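Local coordinates for protein probable L,D-transpeptidase 3 (Mycobacterium tuberculosis, PDB 6D4K) that is probably an L,D-transpeptidase of the cell wall that may anchor proteins to peptidoglycan and is covalently modified by the beta-lactam faropenem, at residues H43-T48 / V66-T71; V130-V135 / A244-N249; G235-S240 / D255-Q260. One frame throughout, in Å; residues are numbered along the deposited sequence.

All three contacts are apolar, with no hydrogen bond across any of them, but they sit in different places. Interaction 1 is a buried sheet-to-sheet contact in the Ig-like domain, about 26 Å between centres from each of the other two. Interactions 2 and 3 share the catalytic domain, and their centres are about 12 Å apart. Helix 241-250 of interaction 2 follows strand 237-239 and precedes strand 256-260, the two strands of interaction 3. They meet where Tyr-247 and Ala-244 pack on Val-257 and Leu-239. Interactions 1 and 3 are wholly aliphatic and buried; interaction 2 adds aromatic rings and is only partly buried.

Interaction 1: residues H43-T48 / V66-T71; sequences HPVVVT and VEVKST
No flat group lies between Val-45 and Val-68 or between Val-47 and Val-66; the two pairs meet through methyl groups alone. The one aromatic ring within the two segments, the imidazole of His-43, stays clear of the interface and uses its ring edge: His-43 ND1 donates to Pro-44 O at 2.7 Å, with an N-H...O angle of 157°. That oxygen sits only 2° out of the ring plane, and the N-H meets it in the carbonyl plane, on a lone pair, a geometry that restrains the rotation of the imidazole. A second aromatic, Trp-88 of strand 85-90, touches both Val-45 and Val-68 from outside the pair.

The contact joins the two sheets of an Ig-like beta sandwich. Strand 45-49 belongs to the antiparallel sheet and strand 68-71 to the mixed one. Their separation gives the evidence: the CA atoms of Val-45 and Val-68 are 8.0 Å apart and those of Val-47 and Val-66 are 7.7 Å apart, too far for backbone pairing, and all four CB atoms point into the gap. The pairing order shows that the two segments run in opposite directions.

Val-45 CG2 approaches Val-68 CG1 at 4.3 Å. The other pair is closer, with Val-47 CG1 and Val-66 CG1 at 4.0 Å, and these two side chains meet at a slant. Val-66 has just left helix 59-65. Its chi1 of -57° turns CG1 opposite the carbonyl carbon and toward Val-47, while CG2 takes the position between the backbone N and the carbonyl carbon. Leu-102 of strand 99-104 packs against both Val-45 and Val-68, and Val-28 of strand 28-32 does the same for Val-47 and Val-66.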
ATOM      1  N   HIS A  43      -1.833   8.491   3.619  1.00 14.50           N
ATOM      2  CA  HIS A  43      -3.144   8.395   2.985  1.00 15.42           C
ATOM      3  C   HIS A  43      -3.371   9.588   2.055  1.00 14.95           C
ATOM      4  O   HIS A  43      -3.197  10.736   2.477  1.00 15.94           O
ATOM      5  CB  HIS A  43      -4.265   8.323   4.022  1.00 15.47           C
ATOM      6  CG  HIS A  43      -5.563   7.778   3.476  1.00 14.99           C
ATOM      7  ND1 HIS A  43      -6.310   8.446   2.528  1.00 14.48           N
ATOM      8  CD2 HIS A  43      -6.242   6.633   3.747  1.00 14.85           C
ATOM      9  CE1 HIS A  43      -7.385   7.733   2.234  1.00 15.60           C
ATOM     10  NE2 HIS A  43      -7.372   6.633   2.967  1.00 16.03           N
ATOM     11  N   PRO A  44      -3.769   9.367   0.806  1.00 13.94           N
ATOM     12  CA  PRO A  44      -4.054  10.497  -0.085  1.00 15.36           C
ATOM     13  C   PRO A  44      -5.366  11.179   0.275  1.00 14.47           C
ATOM     14  O   PRO A  44      -6.202  10.666   1.022  1.00 16.40           O
ATOM     15  CB  PRO A  44      -4.138   9.834  -1.463  1.00 16.48           C
ATOM     16  CG  PRO A  44      -4.597   8.425  -1.170  1.00 19.66           C
ATOM     17  CD  PRO A  44      -3.865   8.067   0.116  1.00 16.18           C
ATOM     18  N   VAL A  45      -5.548  12.364  -0.287  1.00 14.87           N
ATOM     19  CA  VAL A  45      -6.822  13.064  -0.217  1.00 14.35           C
ATOM     20  C   VAL A  45      -7.561  12.782  -1.521  1.00 15.73           C
ATOM     21  O   VAL A  45      -7.100  13.167  -2.602  1.00 17.27           O
ATOM     22  CB  VAL A  45      -6.633  14.563   0.034  1.00 16.12           C
ATOM     23  CG1 VAL A  45      -7.993  15.239   0.073  1.00 17.21           C
ATOM     24  CG2 VAL A  45      -5.859  14.780   1.346  1.00 17.88           C
ATOM     25  N   VAL A  46      -8.687  12.091  -1.433  1.00 16.34           N
ATOM     26  CA  VAL A  46      -9.391  11.591  -2.613  1.00 16.72           C
ATOM     27  C   VAL A  46     -10.689  12.377  -2.768  1.00 17.23           C
ATOM     28  O   VAL A  46     -11.548  12.355  -1.877  1.00 17.62           O
ATOM     29  CB  VAL A  46      -9.656  10.079  -2.526  1.00 17.44           C
ATOM     30  CG1 VAL A  46     -10.231   9.556  -3.852  1.00 20.20           C
ATOM     31  CG2 VAL A  46      -8.376   9.338  -2.154  1.00 20.25           C
ATOM     32  N   VAL A  47     -10.828  13.062  -3.896  1.00 16.99           N
ATOM     33  CA  VAL A  47     -11.933  13.973  -4.138  1.00 17.10           C
ATOM     34  C   VAL A  47     -12.824  13.351  -5.214  1.00 17.81           C
ATOM     35  O   VAL A  47     -12.370  13.093  -6.332  1.00 18.42           O
ATOM     36  CB  VAL A  47     -11.428  15.359  -4.578  1.00 17.69           C
ATOM     37  CG1 VAL A  47     -12.622  16.282  -4.797  1.00 19.32           C
ATOM     38  CG2 VAL A  47     -10.430  15.949  -3.546  1.00 18.15           C
ATOM     39  N   THR A  48     -14.087  13.097  -4.874  1.00 17.93           N
ATOM     40  CA  THR A  48     -15.052  12.510  -5.800  1.00 18.41           C
ATOM     41  C   THR A  48     -16.025  13.595  -6.233  1.00 19.14           C
ATOM     42  O   THR A  48     -16.651  14.248  -5.388  1.00 21.47           O
ATOM     43  CB  THR A  48     -15.806  11.355  -5.138  1.00 20.01           C
ATOM     44  OG1 THR A  48     -14.874  10.317  -4.818  1.00 22.89           O
ATOM     45  CG2 THR A  48     -16.888  10.809  -6.088  1.00 23.82           C
ATOM     46  N   VAL A  66     -10.544  22.493  -6.053  1.00 19.09           N
ATOM     47  CA  VAL A  66     -10.480  21.542  -4.947  1.00 19.34           C
ATOM     48  C   VAL A  66      -9.112  21.610  -4.274  1.00 20.29           C
ATOM     49  O   VAL A  66      -8.639  20.637  -3.684  1.00 20.13           O
ATOM     50  CB  VAL A  66     -10.858  20.113  -5.394  1.00 19.16           C
ATOM     51  CG1 VAL A  66     -12.255  20.116  -6.021  1.00 20.25           C
ATOM     52  CG2 VAL A  66      -9.816  19.528  -6.368  1.00 18.72           C
ATOM     53  N   GLU A  67      -8.475  22.774  -4.354  1.00 22.15           N
ATOM     54  CA  GLU A  67      -7.186  23.039  -3.728  1.00 22.16           C
ATOM     55  C   GLU A  67      -7.119  22.449  -2.324  1.00 20.96           C
ATOM     56  O   GLU A  67      -7.991  22.706  -1.485  1.00 23.26           O
ATOM     57  CB  GLU A  67      -7.010  24.559  -3.657  1.00 27.32           C
ATOM     58  CG  GLU A  67      -5.668  25.021  -3.109  1.00 36.90           C
ATOM     59  CD  GLU A  67      -5.604  26.526  -2.886  1.00 47.40           C
ATOM     60  OE1 GLU A  67      -6.630  27.213  -3.093  1.00 50.62           O
ATOM     61  OE2 GLU A  67      -4.522  27.021  -2.508  1.00 51.87           O
ATOM     62  N   VAL A  68      -6.107  21.626  -2.068  1.00 19.95           N
ATOM     63  CA  VAL A  68      -5.979  20.955  -0.777  1.00 21.05           C
ATOM     64  C   VAL A  68      -5.110  21.799   0.150  1.00 19.77           C
ATOM     65  O   VAL A  68      -3.942  22.076  -0.150  1.00 22.66           O
ATOM     66  CB  VAL A  68      -5.400  19.543  -0.935  1.00 22.37           C
ATOM     67  CG1 VAL A  68      -5.210  18.898   0.441  1.00 23.96           C
ATOM     68  CG2 VAL A  68      -6.305  18.708  -1.845  1.00 25.73           C
ATOM     69  N   LYS A  69      -5.670  22.204   1.291  1.00 20.68           N
ATOM     70  CA  LYS A  69      -4.948  22.987   2.288  1.00 23.34           C
ATOM     71  C   LYS A  69      -5.024  22.246   3.614  1.00 20.57           C
ATOM     72  O   LYS A  69      -6.095  22.150   4.221  1.00 23.59           O
ATOM     73  CB  LYS A  69      -5.511  24.405   2.398  1.00 28.12           C
ATOM     74  CG  LYS A  69      -5.445  25.185   1.086  1.00 33.06           C
ATOM     75  CD  LYS A  69      -6.392  26.375   1.088  1.00 38.42           C
ATOM     76  CE  LYS A  69      -5.739  27.610   1.695  1.00 42.86           C
ATOM     77  NZ  LYS A  69      -5.315  28.595   0.655  1.00 47.32           N
ATOM     78  N   SER A  70      -3.898  21.704   4.048  1.00 20.38           N
ATOM     79  CA  SER A  70      -3.823  20.926   5.274  1.00 20.41           C
ATOM     80  C   SER A  70      -3.084  21.704   6.363  1.00 19.66           C
ATOM     81  O   SER A  70      -2.285  22.615   6.106  1.00 20.15           O
ATOM     82  CB  SER A  70      -3.108  19.594   5.026  1.00 21.30           C
ATOM     83  OG  SER A  70      -1.779  19.853   4.562  1.00 20.34           O
ATOM     84  N   THR A  71      -3.371  21.326   7.601  1.00 20.54           N
ATOM     85  CA  THR A  71      -2.625  21.801   8.754  1.00 23.44           C
ATOM     86  C   THR A  71      -2.191  20.531   9.494  1.00 21.78           C
ATOM     87  O   THR A  71      -3.039  19.772   9.964  1.00 24.72           O
ATOM     88  CB  THR A  71      -3.513  22.691   9.640  1.00 26.36           C
ATOM     89  OG1 THR A  71      -4.070  23.748   8.847  1.00 26.67           O
ATOM     90  CG2 THR A  71      -2.716  23.287  10.785  1.00 29.01           C
TER

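Interaction 2: residues V130-V135 / A244-N249; sequences VSIDGV and AEWYYN
Helix 241-250 packs against strand 127-132 of the YkuD-type catalytic domain, with Trp-246 and Tyr-247 of the helix reaching Val-130 and Ile-132 of the strand. The axes of segments 130-132 and 244-249 come within 10.5 Å of each other, and their N-to-C directions differ by 36°, a helix laid at a moderate angle over a sheet strand. That spacing is bridged by side chains alone: the two aromatic residues start off along the interface, and their long ring systems then extend to the strand.

Trp-246 has CG opposite its backbone N (chi1 -170°), which sends the six-membered part of the indole ahead to the strand. There Trp-246 CZ3 meets Val-130 CG1 at 3.7 Å; the methyl lies at the ring edge, in the plane of the indole, and the two side chains slide past each other in opposite directions. Next to it on the ring, Trp-246 CH2 comes within 3.7 Å of Ile-132 CD1, the end of a chain that arrives from the opposite direction. Met-158 of strand 157-159 touches both Val-130 and Trp-246.

Beyond Ile-132 the strand ends in a type I' turn to Val-135, where Asp-133 OD2 is hydrogen-bonded to His-97 NE2 and OD1 to Ala-116 N.

Deeper in the domain, Tyr-247 stacks edge-to-face with Phe-128, and its side chain lies about 8 Å from that of His-218, the predicted proton donor/acceptor. The side chains of Tyr-247 and Val-130 come together at a slant. Val-130 divides its two methyls between Trp-246 and Tyr-247: CG1 meets the indole, and Val-130 CG2 stands 3.8 Å from Tyr-247 CD2.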
ATOM      1  N   VAL A 130       9.972  -3.679   8.504  1.00 21.75           N
ATOM      2  CA  VAL A 130       8.828  -2.962   9.052  1.00 22.23           C
ATOM      3  C   VAL A 130       9.298  -2.120  10.225  1.00 20.20           C
ATOM      4  O   VAL A 130      10.007  -2.608  11.111  1.00 22.18           O
ATOM      5  CB  VAL A 130       7.699  -3.921   9.479  1.00 22.82           C
ATOM      6  CG1 VAL A 130       6.528  -3.139  10.056  1.00 23.88           C
ATOM      7  CG2 VAL A 130       7.257  -4.773   8.315  1.00 23.56           C
ATOM      8  N   SER A 131       8.876  -0.866  10.248  1.00 22.08           N
ATOM      9  CA  SER A 131       9.107  -0.006  11.393  1.00 20.94           C
ATOM     10  C   SER A 131       7.789   0.606  11.843  1.00 19.06           C
ATOM     11  O   SER A 131       6.878   0.845  11.038  1.00 19.50           O
ATOM     12  CB  SER A 131      10.118   1.099  11.082  1.00 23.64           C
ATOM     13  OG  SER A 131       9.669   1.901  10.014  1.00 25.69           O
ATOM     14  N   ILE A 132       7.703   0.856  13.143  1.00 18.10           N
ATOM     15  CA  ILE A 132       6.549   1.483  13.760  1.00 16.94           C
ATOM     16  C   ILE A 132       7.061   2.748  14.443  1.00 18.87           C
ATOM     17  O   ILE A 132       7.879   2.676  15.375  1.00 19.21           O
ATOM     18  CB  ILE A 132       5.842   0.537  14.748  1.00 17.94           C
ATOM     19  CG1 ILE A 132       5.398  -0.741  14.024  1.00 20.71           C
ATOM     20  CG2 ILE A 132       4.642   1.221  15.377  1.00 19.97           C
ATOM     21  CD1 ILE A 132       4.702  -1.748  14.909  1.00 25.11           C
ATOM     22  N   ASP A 133       6.631   3.907  13.940  1.00 19.21           N
ATOM     23  CA  ASP A 133       7.113   5.198  14.424  1.00 19.68           C
ATOM     24  C   ASP A 133       8.639   5.254  14.438  1.00 18.95           C
ATOM     25  O   ASP A 133       9.257   5.753  15.383  1.00 20.81           O
ATOM     26  CB  ASP A 133       6.501   5.549  15.780  1.00 20.88           C
ATOM     27  CG  ASP A 133       4.982   5.668  15.715  1.00 21.52           C
ATOM     28  OD1 ASP A 133       4.472   6.325  14.785  1.00 21.08           O
ATOM     29  OD2 ASP A 133       4.302   5.095  16.592  1.00 23.13           O
ATOM     30  N   GLY A 134       9.256   4.712  13.384  1.00 20.81           N
ATOM     31  CA  GLY A 134      10.694   4.784  13.211  1.00 22.62           C
ATOM     32  C   GLY A 134      11.475   3.648  13.834  1.00 21.37           C
ATOM     33  O   GLY A 134      12.679   3.522  13.563  1.00 24.24           O
ATOM     34  N   VAL A 135      10.834   2.825  14.662  1.00 20.03           N
ATOM     35  CA  VAL A 135      11.492   1.740  15.382  1.00 20.29           C
ATOM     36  C   VAL A 135      11.189   0.434  14.665  1.00 21.10           C
ATOM     37  O   VAL A 135      10.028   0.016  14.576  1.00 22.15           O
ATOM     38  CB  VAL A 135      11.018   1.681  16.841  1.00 19.40           C
ATOM     39  CG1 VAL A 135      11.691   0.528  17.554  1.00 21.36           C
ATOM     40  CG2 VAL A 135      11.308   3.012  17.553  1.00 20.82           C
ATOM     41  N   ALA A 244       3.584 -12.128   7.607  1.00 22.77           N
ATOM     42  CA  ALA A 244       2.453 -11.458   6.964  1.00 19.88           C
ATOM     43  C   ALA A 244       1.348 -11.131   7.963  1.00 19.04           C
ATOM     44  O   ALA A 244       0.744 -10.054   7.897  1.00 19.36           O
ATOM     45  CB  ALA A 244       1.907 -12.326   5.826  1.00 21.79           C
ATOM     46  N   GLU A 245       1.045 -12.059   8.876  1.00 19.59           N
ATOM     47  CA  GLU A 245      -0.014 -11.820   9.850  1.00 19.65           C
ATOM     48  C   GLU A 245       0.309 -10.622  10.728  1.00 18.19           C
ATOM     49  O   GLU A 245      -0.546  -9.756  10.958  1.00 19.22           O
ATOM     50  CB  GLU A 245      -0.234 -13.069  10.706  1.00 21.23           C
ATOM     51  CG  GLU A 245      -1.155 -12.849  11.890  1.00 25.25           C
ATOM     52  CD  GLU A 245      -1.229 -14.055  12.798  1.00 32.26           C
ATOM     53  OE1 GLU A 245      -2.260 -14.216  13.476  1.00 34.49           O
ATOM     54  OE2 GLU A 245      -0.256 -14.841  12.835  1.00 34.81           O
ATOM     55  N   TRP A 246       1.552 -10.547  11.207  1.00 18.12           N
ATOM     56  CA  TRP A 246       1.977  -9.460  12.078  1.00 18.61           C
ATOM     57  C   TRP A 246       1.942  -8.125  11.344  1.00 17.36           C
ATOM     58  O   TRP A 246       1.400  -7.140  11.854  1.00 18.13           O
ATOM     59  CB  TRP A 246       3.381  -9.764  12.604  1.00 20.43           C
ATOM     60  CG  TRP A 246       3.823  -8.850  13.667  1.00 23.36           C
ATOM     61  CD1 TRP A 246       3.668  -9.020  15.013  1.00 25.80           C
ATOM     62  CD2 TRP A 246       4.487  -7.604  13.491  1.00 25.52           C
ATOM     63  NE1 TRP A 246       4.207  -7.960  15.684  1.00 26.66           N
ATOM     64  CE2 TRP A 246       4.710  -7.068  14.774  1.00 25.64           C
ATOM     65  CE3 TRP A 246       4.924  -6.887  12.373  1.00 25.88           C
ATOM     66  CZ2 TRP A 246       5.344  -5.843  14.970  1.00 29.41           C
ATOM     67  CZ3 TRP A 246       5.549  -5.671  12.569  1.00 28.68           C
ATOM     68  CH2 TRP A 246       5.753  -5.163  13.856  1.00 29.05           C
ATOM     69  N   TYR A 247       2.483  -8.078  10.126  1.00 17.30           N
ATOM     70  CA  TYR A 247       2.442  -6.841   9.346  1.00 16.24           C
ATOM     71  C   TYR A 247       1.004  -6.426   9.033  1.00 15.20           C
ATOM     72  O   TYR A 247       0.637  -5.257   9.170  1.00 16.38           O
ATOM     73  CB  TYR A 247       3.237  -7.018   8.053  1.00 17.32           C
ATOM     74  CG  TYR A 247       3.103  -5.839   7.133  1.00 16.69           C
ATOM     75  CD1 TYR A 247       2.529  -5.978   5.875  1.00 17.32           C
ATOM     76  CD2 TYR A 247       3.574  -4.587   7.510  1.00 17.64           C
ATOM     77  CE1 TYR A 247       2.416  -4.900   5.016  1.00 17.93           C
ATOM     78  CE2 TYR A 247       3.460  -3.500   6.660  1.00 17.61           C
ATOM     79  CZ  TYR A 247       2.887  -3.665   5.409  1.00 16.12           C
ATOM     80  OH  TYR A 247       2.763  -2.579   4.561  1.00 18.20           O
ATOM     81  N   TYR A 248       0.187  -7.376   8.573  1.00 16.09           N
ATOM     82  CA  TYR A 248      -1.223  -7.116   8.285  1.00 15.50           C
ATOM     83  C   TYR A 248      -1.922  -6.512   9.500  1.00 14.56           C
ATOM     84  O   TYR A 248      -2.653  -5.526   9.390  1.00 15.50           O
ATOM     85  CB  TYR A 248      -1.894  -8.427   7.883  1.00 16.45           C
ATOM     86  CG  TYR A 248      -3.367  -8.347   7.557  1.00 16.40           C
ATOM     87  CD1 TYR A 248      -4.340  -8.369   8.562  1.00 16.24           C
ATOM     88  CD2 TYR A 248      -3.797  -8.325   6.232  1.00 16.47           C
ATOM     89  CE1 TYR A 248      -5.695  -8.334   8.256  1.00 17.06           C
ATOM     90  CE2 TYR A 248      -5.145  -8.297   5.919  1.00 17.55           C
ATOM     91  CZ  TYR A 248      -6.088  -8.288   6.931  1.00 18.51           C
ATOM     92  OH  TYR A 248      -7.429  -8.262   6.613  1.00 18.48           O
ATOM     93  N   ASN A 249      -1.709  -7.103  10.671  1.00 15.09           N
ATOM     94  CA  ASN A 249      -2.377  -6.616  11.871  1.00 16.52           C
ATOM     95  C   ASN A 249      -1.861  -5.250  12.304  1.00 16.98           C
ATOM     96  O   ASN A 249      -2.596  -4.508  12.966  1.00 19.62           O
ATOM     97  CB  ASN A 249      -2.235  -7.631  13.009  1.00 18.70           C
ATOM     98  CG  ASN A 249      -3.090  -8.869  12.805  1.00 22.54           C
ATOM     99  OD1 ASN A 249      -4.100  -8.846  12.093  1.00 24.36           O
ATOM    100  ND2 ASN A 249      -2.706  -9.955  13.460  1.00 25.15           N
TER

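Interaction 3: residues G235-S240 / D255-Q260; sequences GCISLS and DPVIVQ
Strands 237-239 and 256-260 face each other across the core of the YkuD-type catalytic domain without pairing: the closest CA atoms, those of Ile-237 and Val-259, are 9.2 Å apart, and no hydrogen bond links the segments. Both strands belong to one large mixed sheet, but they are not neighbours in it: 237-239 pairs with 216-219, and 256-260 with 117-122 and 172-180. The backbone of Ile-237 and Leu-239 bonds to His-218 on strand 216-219.

Immediately before Ile-237 stand Gly-235 and Cys-236, the end of the family's SHGC motif. Cys-236, the predicted nucleophile, is where the acetyl group of faropenem becomes covalently attached. Its side chain touches Tyr-216 and His-218, whereas that of Ile-237 leaves on the other side of the strand and enters the core. On that side Phe-128 of strand 127-132 touches Ile-237, Leu-239 and Val-257.

Ile-237 carries the whole contact through one methyl. Its chi1 of -65° sets CG1 opposite the carbonyl carbon, and an extended chi2 of 159° carries CD1 out toward strand 256-260, where Val-257 and Val-259, alternate residues of that strand, both face it. Ile-237 CD1 lies 4.4 Å from Val-257 CG1, a loose approach. Ile-237 and Val-259 slide past each other in opposite directions, and Val-259 CG2 is the nearer methyl, 4.0 Å from Ile-237 CD1.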
ATOM      1  N   GLY A 235       5.546 -10.542  -8.895  1.00 39.89           N
ATOM      2  CA  GLY A 235       5.473  -9.111  -8.693  1.00 38.60           C
ATOM      3  C   GLY A 235       5.219  -8.782  -7.239  1.00 37.49           C
ATOM      4  O   GLY A 235       5.738  -7.791  -6.717  1.00 38.13           O
ATOM      5  N   CYS A 236       4.427  -9.621  -6.577  1.00 35.09           N
ATOM      6  CA  CYS A 236       4.032  -9.369  -5.202  1.00 33.82           C
ATOM      7  C   CYS A 236       5.208  -9.554  -4.247  1.00 32.42           C
ATOM      8  O   CYS A 236       6.219 -10.179  -4.571  1.00 32.92           O
ATOM      9  CB  CYS A 236       2.883 -10.293  -4.796  1.00 36.13           C
ATOM     10  SG  CYS A 236       1.324  -9.918  -5.631  1.00 37.84           S
ATOM     11  N   ILE A 237       5.060  -8.982  -3.059  1.00 30.28           N
ATOM     12  CA  ILE A 237       6.042  -9.102  -1.986  1.00 29.89           C
ATOM     13  C   ILE A 237       5.596 -10.249  -1.089  1.00 30.00           C
ATOM     14  O   ILE A 237       4.596 -10.140  -0.375  1.00 29.98           O
ATOM     15  CB  ILE A 237       6.161  -7.793  -1.198  1.00 29.30           C
ATOM     16  CG1 ILE A 237       6.719  -6.681  -2.093  1.00 30.14           C
ATOM     17  CG2 ILE A 237       6.994  -7.998   0.074  1.00 28.54           C
ATOM     18  CD1 ILE A 237       6.403  -5.287  -1.597  1.00 29.30           C
ATOM     19  N   SER A 238       6.340 -11.353  -1.126  1.00 30.92           N
ATOM     20  CA  SER A 238       5.941 -12.586  -0.464  1.00 31.25           C
ATOM     21  C   SER A 238       6.568 -12.650   0.922  1.00 30.75           C
ATOM     22  O   SER A 238       7.766 -12.395   1.073  1.00 31.29           O
ATOM     23  CB  SER A 238       6.434 -13.782  -1.277  1.00 34.55           C
ATOM     24  OG  SER A 238       5.768 -13.867  -2.522  1.00 38.31           O
ATOM     25  N   LEU A 239       5.765 -13.018   1.921  1.00 27.75           N
ATOM     26  CA  LEU A 239       6.231 -13.196   3.290  1.00 27.49           C
ATOM     27  C   LEU A 239       5.763 -14.546   3.813  1.00 29.23           C
ATOM     28  O   LEU A 239       4.877 -15.185   3.242  1.00 31.80           O
ATOM     29  CB  LEU A 239       5.682 -12.098   4.215  1.00 26.41           C
ATOM     30  CG  LEU A 239       5.989 -10.636   3.881  1.00 25.68           C
ATOM     31  CD1 LEU A 239       5.248  -9.709   4.829  1.00 24.79           C
ATOM     32  CD2 LEU A 239       7.489 -10.379   3.938  1.00 27.87           C
ATOM     33  N   SER A 240       6.369 -14.981   4.919  1.00 30.38           N
ATOM     34  CA  SER A 240       5.838 -16.132   5.636  1.00 30.49           C
ATOM     35  C   SER A 240       4.466 -15.784   6.206  1.00 31.99           C
ATOM     36  O   SER A 240       4.106 -14.614   6.345  1.00 30.63           O
ATOM     37  CB  SER A 240       6.775 -16.535   6.779  1.00 30.01           C
ATOM     38  OG  SER A 240       6.704 -15.607   7.853  1.00 29.23           O
ATOM     39  N   ASP A 255      -1.004   3.608   4.920  1.00 15.49           N
ATOM     40  CA  ASP A 255       0.392   3.551   5.319  1.00 16.09           C
ATOM     41  C   ASP A 255       1.287   3.297   4.103  1.00 15.57           C
ATOM     42  O   ASP A 255       0.851   2.712   3.112  1.00 16.89           O
ATOM     43  CB  ASP A 255       0.613   2.469   6.373  1.00 16.65           C
ATOM     44  CG  ASP A 255       0.362   2.971   7.779  1.00 16.98           C
ATOM     45  OD1 ASP A 255       0.829   4.085   8.124  1.00 17.85           O
ATOM     46  OD2 ASP A 255      -0.314   2.246   8.547  1.00 16.43           O
ATOM     47  N   PRO A 256       2.533   3.761   4.144  1.00 17.58           N
ATOM     48  CA  PRO A 256       3.408   3.669   2.975  1.00 16.77           C
ATOM     49  C   PRO A 256       4.169   2.357   2.896  1.00 18.95           C
ATOM     50  O   PRO A 256       4.565   1.753   3.901  1.00 18.57           O
ATOM     51  CB  PRO A 256       4.390   4.831   3.193  1.00 18.79           C
ATOM     52  CG  PRO A 256       4.486   4.961   4.696  1.00 18.52           C
ATOM     53  CD  PRO A 256       3.098   4.602   5.204  1.00 17.68           C
ATOM     54  N   VAL A 257       4.364   1.924   1.656  1.00 18.24           N
ATOM     55  CA  VAL A 257       5.209   0.781   1.330  1.00 19.87           C
ATOM     56  C   VAL A 257       6.181   1.239   0.259  1.00 22.06           C
ATOM     57  O   VAL A 257       5.762   1.753  -0.785  1.00 25.56           O
ATOM     58  CB  VAL A 257       4.395  -0.428   0.842  1.00 21.40           C
ATOM     59  CG1 VAL A 257       5.317  -1.559   0.373  1.00 23.27           C
ATOM     60  CG2 VAL A 257       3.481  -0.911   1.960  1.00 20.41           C
ATOM     61  N   ILE A 258       7.473   1.074   0.520  1.00 23.40           N
ATOM     62  CA  ILE A 258       8.515   1.488  -0.402  1.00 26.08           C
ATOM     63  C   ILE A 258       9.175   0.238  -0.969  1.00 28.00           C
ATOM     64  O   ILE A 258       9.508  -0.691  -0.224  1.00 28.12           O
ATOM     65  CB  ILE A 258       9.535   2.403   0.298  1.00 28.10           C
ATOM     66  CG1 ILE A 258       8.852   3.708   0.721  1.00 31.77           C
ATOM     67  CG2 ILE A 258      10.719   2.692  -0.618  1.00 30.87           C
ATOM     68  CD1 ILE A 258       8.803   3.935   2.211  1.00 37.00           C
ATOM     69  N   VAL A 259       9.337   0.204  -2.287  1.00 29.25           N
ATOM     70  CA  VAL A 259      10.072  -0.852  -2.968  1.00 31.72           C
ATOM     71  C   VAL A 259      11.323  -0.225  -3.552  1.00 32.31           C
ATOM     72  O   VAL A 259      11.243   0.771  -4.282  1.00 31.88           O
ATOM     73  CB  VAL A 259       9.226  -1.517  -4.067  1.00 30.17           C
ATOM     74  CG1 VAL A 259      10.067  -2.538  -4.841  1.00 32.12           C
ATOM     75  CG2 VAL A 259       7.990  -2.169  -3.462  1.00 29.47           C
ATOM     76  N   GLN A 260      12.479  -0.797  -3.229  1.00 36.34           N
ATOM     77  CA  GLN A 260      13.743  -0.272  -3.720  1.00 39.73           C
ATOM     78  C   GLN A 260      14.646  -1.416  -4.151  1.00 43.73           C
ATOM     79  O   GLN A 260      14.471  -2.570  -3.750  1.00 40.22           O
ATOM     80  CB  GLN A 260      14.431   0.577  -2.648  1.00 40.89           C
ATOM     81  CG  GLN A 260      14.912  -0.230  -1.466  1.00 43.00           C
ATOM     82  CD  GLN A 260      15.286   0.638  -0.284  1.00 46.59           C
ATOM     83  OE1 GLN A 260      14.911   1.809  -0.217  1.00 47.29           O
ATOM     84  NE2 GLN A 260      16.048   0.075   0.647  1.00 48.60           N
TER